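Fiber KNOB domain (Avirulent turkey hemorrhagic enteritis virus, PDB 4D63) forms the trimeric head at the tip of the viral fibre and binds sialic acid of sialyllactose, probably serving in attachment to host cells. Local coordinates at residues A[74-85]-A[176-186]. Residues are numbered along the deposited sequence; the frame is centred on the assembly and turned at random.
Sequences ALLIIQFIDNIG and IKSVMLFTCLI
Gln-79 lies across Leu-181 and Val-179, its chain extended beyond CG. CB sits near the carbonyl oxygen of Met-180 and CD1 of Leu-181. CG, set anti to the backbone N (chi1 -168°), comes within 3.4 Å of the same Met-180 O and also touches CB of Leu-181. CD reaches Val-179 CG1; at the tip the amide divides its contacts, OE1 lying by Leu-181 CD1. Gln-79 NE2 is 3.6 Å from Val-179 CG1. On the same face Ile-77 CG2 meets both methyls of Leu-181, and Leu-75 CD1 approaches Thr-183 CG2. The other face carries Leu-76, Ile-78, Phe-182 and Cys-184. At the end of the strands the CE methyl of Met-180 rests over the Phe-80 ring, 4.0 Å from its centroid, a CH-pi contact with SD higher above the same face. Phe-80 and Phe-182 meet rim to rim, CE1 to CE1 at 3.5 Å, their planes 69° apart.

Between the two layers, strands 75-80 and 181-185 run antiparallel in the beta-sandwich of the adenovirus fibre head, with 181-185 outermost in its sheet within the chain. The face bearing Leu-75, Ile-77, Gln-79 and Leu-181 packs on both neighbouring subunits of the trimer, Ile-77 on Leu-75 of one and Leu-75 on Ile-77 of the other, whereas Met-180 and Phe-182 pack on Ile-129 of strand 129-137. Paired backbone bonds join Leu-76 to Cys-184 and Ile-78 to Phe-182.

Past the strands, the side chain of Asn-83 ties the chains together: ND2 donates to Ser-178 O at 2.8 Å from above the carbonyl plane, and weakly to Ile-176 O. Its OD1 accepts a hydrogen bond from a water that also donates to Phe-80 O and accepts from Met-180 N. Beyond it, Ile-84 CA touches Val-179 CG2, while Ile-84 and Gly-85 also touch the bound sialic acid.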
loop_
_atom_site.group_PDB
_atom_site.type_symbol
_atom_site.label_atom_id
_atom_site.label_comp_id
_atom_site.label_asym_id
_atom_site.label_seq_id
_atom_site.Cartn_x
_atom_site.Cartn_y
_atom_site.Cartn_z
ATOM N N ALA A 74 -1.120 -0.306 -21.902
ATOM C CA ALA A 74 -0.825 -1.563 -21.196
ATOM C C ALA A 74 -1.253 -1.492 -19.724
ATOM O O ALA A 74 -0.835 -2.314 -18.907
ATOM C CB ALA A 74 0.662 -1.895 -21.302
ATOM N N LEU A 75 -2.127 -0.542 -19.413
ATOM C CA LEU A 75 -2.381 -0.108 -18.063
ATOM C C LEU A 75 -3.865 -0.255 -17.741
ATOM O O LEU A 75 -4.743 0.140 -18.527
ATOM C CB LEU A 75 -1.946 1.356 -17.949
ATOM C CG LEU A 75 -1.962 2.051 -16.587
ATOM C CD1 LEU A 75 -0.963 1.418 -15.619
ATOM C CD2 LEU A 75 -1.688 3.536 -16.788
ATOM N N LEU A 76 -4.157 -0.863 -16.607
ATOM C CA LEU A 76 -5.520 -0.918 -16.126
ATOM C C LEU A 76 -5.521 -0.540 -14.663
ATOM O O LEU A 76 -4.884 -1.194 -13.846
ATOM C CB LEU A 76 -6.118 -2.309 -16.296
ATOM C CG LEU A 76 -7.544 -2.387 -15.717
ATOM C CD1 LEU A 76 -8.570 -2.403 -16.824
ATOM C CD2 LEU A 76 -7.747 -3.594 -14.821
ATOM N N ILE A 77 -6.267 0.508 -14.352
ATOM C CA ILE A 77 -6.423 0.991 -13.002
ATOM C C ILE A 77 -7.867 0.747 -12.609
ATOM O O ILE A 77 -8.782 1.157 -13.301
ATOM C CB ILE A 77 -6.120 2.484 -12.938
ATOM C CG1 ILE A 77 -4.646 2.728 -13.266
ATOM C CG2 ILE A 77 -6.515 3.067 -11.585
ATOM C CD1 ILE A 77 -4.306 4.201 -13.366
ATOM N N ILE A 78 -8.065 0.080 -11.488
ATOM C CA ILE A 78 -9.392 -0.363 -11.091
ATOM C C ILE A 78 -9.636 -0.104 -9.600
ATOM O O ILE A 78 -8.872 -0.564 -8.745
ATOM C CB ILE A 78 -9.603 -1.860 -11.425
ATOM C CG1 ILE A 78 -10.918 -2.384 -10.829
ATOM C CG2 ILE A 78 -8.447 -2.722 -10.953
ATOM C CD1 ILE A 78 -11.453 -3.617 -11.542
ATOM N N GLN A 79 -10.719 0.607 -9.306
ATOM C CA GLN A 79 -11.103 0.904 -7.957
ATOM C C GLN A 79 -12.415 0.245 -7.595
ATOM O O GLN A 79 -13.390 0.406 -8.314
ATOM C CB GLN A 79 -11.244 2.407 -7.759
ATOM C CG GLN A 79 -11.352 2.813 -6.297
ATOM C CD GLN A 79 -11.561 4.300 -6.104
ATOM O OE1 GLN A 79 -10.847 5.112 -6.644
ATOM N NE2 GLN A 79 -12.523 4.649 -5.293
ATOM N N PHE A 80 -12.446 -0.446 -6.443
ATOM C CA PHE A 80 -13.698 -0.947 -5.875
ATOM C C PHE A 80 -14.422 0.193 -5.197
ATOM O O PHE A 80 -13.820 0.932 -4.419
ATOM C CB PHE A 80 -13.440 -2.105 -4.916
ATOM C CG PHE A 80 -12.993 -3.357 -5.605
ATOM C CD1 PHE A 80 -11.706 -3.445 -6.159
ATOM C CD2 PHE A 80 -13.839 -4.443 -5.719
ATOM C CE1 PHE A 80 -11.278 -4.596 -6.810
ATOM C CE2 PHE A 80 -13.425 -5.586 -6.398
ATOM C CZ PHE A 80 -12.148 -5.668 -6.930
ATOM N N ILE A 81 -15.724 0.327 -5.487
ATOM C CA ILE A 81 -16.497 1.510 -5.102
ATOM C C ILE A 81 -17.658 1.294 -4.115
ATOM O O ILE A 81 -18.308 2.270 -3.734
ATOM C CB ILE A 81 -17.043 2.295 -6.342
ATOM C CG1 ILE A 81 -18.106 1.464 -7.089
ATOM C CG2 ILE A 81 -15.893 2.725 -7.255
ATOM C CD1 ILE A 81 -18.809 2.188 -8.212
ATOM N N ASP A 82 -17.925 0.062 -3.692
ATOM C CA ASP A 82 -18.991 -0.184 -2.704
ATOM C C ASP A 82 -18.744 0.416 -1.307
ATOM O O ASP A 82 -19.702 0.680 -0.582
ATOM C CB ASP A 82 -19.241 -1.688 -2.557
ATOM C CG ASP A 82 -19.887 -2.293 -3.802
ATOM O OD1 ASP A 82 -20.780 -1.622 -4.364
ATOM O OD2 ASP A 82 -19.491 -3.416 -4.223
ATOM N N ASN A 83 -17.486 0.624 -0.921
ATOM C CA ASN A 83 -17.193 0.989 0.467
ATOM C C ASN A 83 -16.353 2.256 0.564
ATOM O O ASN A 83 -15.433 2.339 1.378
ATOM C CB ASN A 83 -16.468 -0.156 1.185
ATOM C CG ASN A 83 -15.055 -0.369 0.652
ATOM O OD1 ASN A 83 -14.787 -0.119 -0.530
ATOM N ND2 ASN A 83 -14.142 -0.805 1.519
ATOM N N ILE A 84 -16.695 3.265 -0.226
ATOM C CA ILE A 84 -16.042 4.552 -0.067
ATOM C C ILE A 84 -16.505 5.196 1.265
ATOM O O ILE A 84 -17.682 5.471 1.456
ATOM C CB ILE A 84 -16.231 5.457 -1.317
ATOM C CG1 ILE A 84 -15.680 4.736 -2.559
ATOM C CG2 ILE A 84 -15.506 6.792 -1.126
ATOM C CD1 ILE A 84 -16.055 5.406 -3.851
ATOM N N GLY A 85 -15.582 5.377 2.209
ATOM C CA GLY A 85 -15.938 5.965 3.494
ATOM C C GLY A 85 -16.301 7.441 3.297
ATOM O O GLY A 85 -15.858 8.074 2.326
ATOM N N ILE A 176 -13.366 -5.838 4.462
ATOM C CA ILE A 176 -12.341 -4.949 3.946
ATOM C C ILE A 176 -12.844 -3.543 4.167
ATOM O O ILE A 176 -13.827 -3.141 3.565
ATOM C CB ILE A 176 -12.064 -5.196 2.456
ATOM C CG1 ILE A 176 -11.595 -6.636 2.250
ATOM C CG2 ILE A 176 -11.021 -4.203 1.921
ATOM C CD1 ILE A 176 -11.531 -7.021 0.804
ATOM N N LYS A 177 -12.147 -2.803 5.032
ATOM C CA LYS A 177 -12.559 -1.463 5.474
ATOM C C LYS A 177 -11.865 -0.324 4.730
ATOM O O LYS A 177 -12.147 0.841 4.986
ATOM C CB LYS A 177 -12.204 -1.307 6.947
ATOM C CG LYS A 177 -12.774 -2.400 7.796
ATOM C CD LYS A 177 -14.251 -2.203 7.995
ATOM C CE LYS A 177 -14.653 -2.529 9.424
ATOM N NZ LYS A 177 -13.835 -1.781 10.423
ATOM N N SER A 178 -10.918 -0.705 3.876
ATOM C CA SER A 178 -10.116 0.174 3.044
ATOM C C SER A 178 -10.755 0.377 1.678
ATOM O O SER A 178 -11.365 -0.541 1.155
ATOM C CB SER A 178 -8.778 -0.537 2.738
ATOM O OG SER A 178 -7.785 -0.158 3.641
ATOM N N VAL A 179 -10.515 1.538 1.068
ATOM C CA VAL A 179 -10.841 1.765 -0.334
ATOM C C VAL A 179 -9.699 1.225 -1.210
ATOM O O VAL A 179 -8.553 1.728 -1.165
ATOM C CB VAL A 179 -11.057 3.267 -0.643
ATOM C CG1 VAL A 179 -11.454 3.447 -2.109
ATOM C CG2 VAL A 179 -12.124 3.835 0.264
ATOM N N MET A 180 -10.014 0.197 -1.981
ATOM C CA MET A 180 -9.038 -0.547 -2.768
ATOM C C MET A 180 -8.944 0.005 -4.170
ATOM O O MET A 180 -9.938 0.080 -4.866
ATOM C CB MET A 180 -9.451 -2.019 -2.894
ATOM C CG MET A 180 -9.399 -2.763 -1.552
ATOM S SD MET A 180 -9.514 -4.556 -1.712
ATOM C CE MET A 180 -11.083 -4.685 -2.568
ATOM N N LEU A 181 -7.733 0.312 -4.602
ATOM C CA LEU A 181 -7.475 0.599 -6.009
ATOM C C LEU A 181 -6.201 -0.136 -6.448
ATOM O O LEU A 181 -5.184 -0.086 -5.774
ATOM C CB LEU A 181 -7.343 2.113 -6.244
ATOM C CG LEU A 181 -6.927 2.534 -7.669
ATOM C CD1 LEU A 181 -7.564 3.880 -7.990
ATOM C CD2 LEU A 181 -5.403 2.592 -7.826
ATOM N N PHE A 182 -6.292 -0.828 -7.576
ATOM C CA PHE A 182 -5.196 -1.557 -8.129
ATOM C C PHE A 182 -4.748 -0.866 -9.390
ATOM O O PHE A 182 -5.571 -0.618 -10.283
ATOM C CB PHE A 182 -5.630 -2.994 -8.493
ATOM C CG PHE A 182 -6.140 -3.804 -7.326
ATOM C CD1 PHE A 182 -7.448 -3.695 -6.905
ATOM C CD2 PHE A 182 -5.293 -4.681 -6.646
ATOM C CE1 PHE A 182 -7.899 -4.451 -5.839
ATOM C CE2 PHE A 182 -5.746 -5.422 -5.598
ATOM C CZ PHE A 182 -7.044 -5.301 -5.186
ATOM N N THR A 183 -3.456 -0.599 -9.484
ATOM C CA THR A 183 -2.827 -0.241 -10.748
ATOM C C THR A 183 -2.187 -1.526 -11.331
ATOM O O THR A 183 -1.370 -2.153 -10.672
ATOM C CB THR A 183 -1.756 0.837 -10.573
ATOM O OG1 THR A 183 -2.347 2.037 -10.034
ATOM C CG2 THR A 183 -1.075 1.122 -11.941
ATOM N N CYS A 184 -2.590 -1.921 -12.546
ATOM C CA CYS A 184 -2.177 -3.181 -13.150
ATOM C C CYS A 184 -1.469 -2.972 -14.495
ATOM O O CYS A 184 -1.848 -2.081 -15.264
ATOM C CB CYS A 184 -3.393 -4.045 -13.369
ATOM S SG CYS A 184 -4.418 -4.208 -11.912
ATOM N N LEU A 185 -0.456 -3.791 -14.765
ATOM C CA LEU A 185 0.173 -3.859 -16.085
ATOM C C LEU A 185 -0.393 -5.022 -16.887
ATOM O O LEU A 185 -0.398 -6.163 -16.428
ATOM C CB LEU A 185 1.687 -4.025 -15.987
ATOM C CG LEU A 185 2.432 -2.779 -15.515
ATOM C CD1 LEU A 185 3.927 -2.976 -15.703
ATOM C CD2 LEU A 185 1.966 -1.542 -16.262
ATOM N N ILE A 186 -0.876 -4.711 -18.086
ATOM C CA ILE A 186 -1.371 -5.705 -19.019
ATOM C C ILE A 186 -0.271 -6.033 -20.031
ATOM O O ILE A 186 0.342 -5.121 -20.584
ATOM C CB ILE A 186 -2.612 -5.181 -19.754
ATOM C CG1 ILE A 186 -3.639 -4.652 -18.749
ATOM C CG2 ILE A 186 -3.205 -6.273 -20.643
ATOM C CD1 ILE A 186 -3.893 -5.573 -17.572
HETATM O O HOH W 1 -12.656 -0.335 -2.157
HETATM O O HOH W 2 -14.224 2.755 3.750
#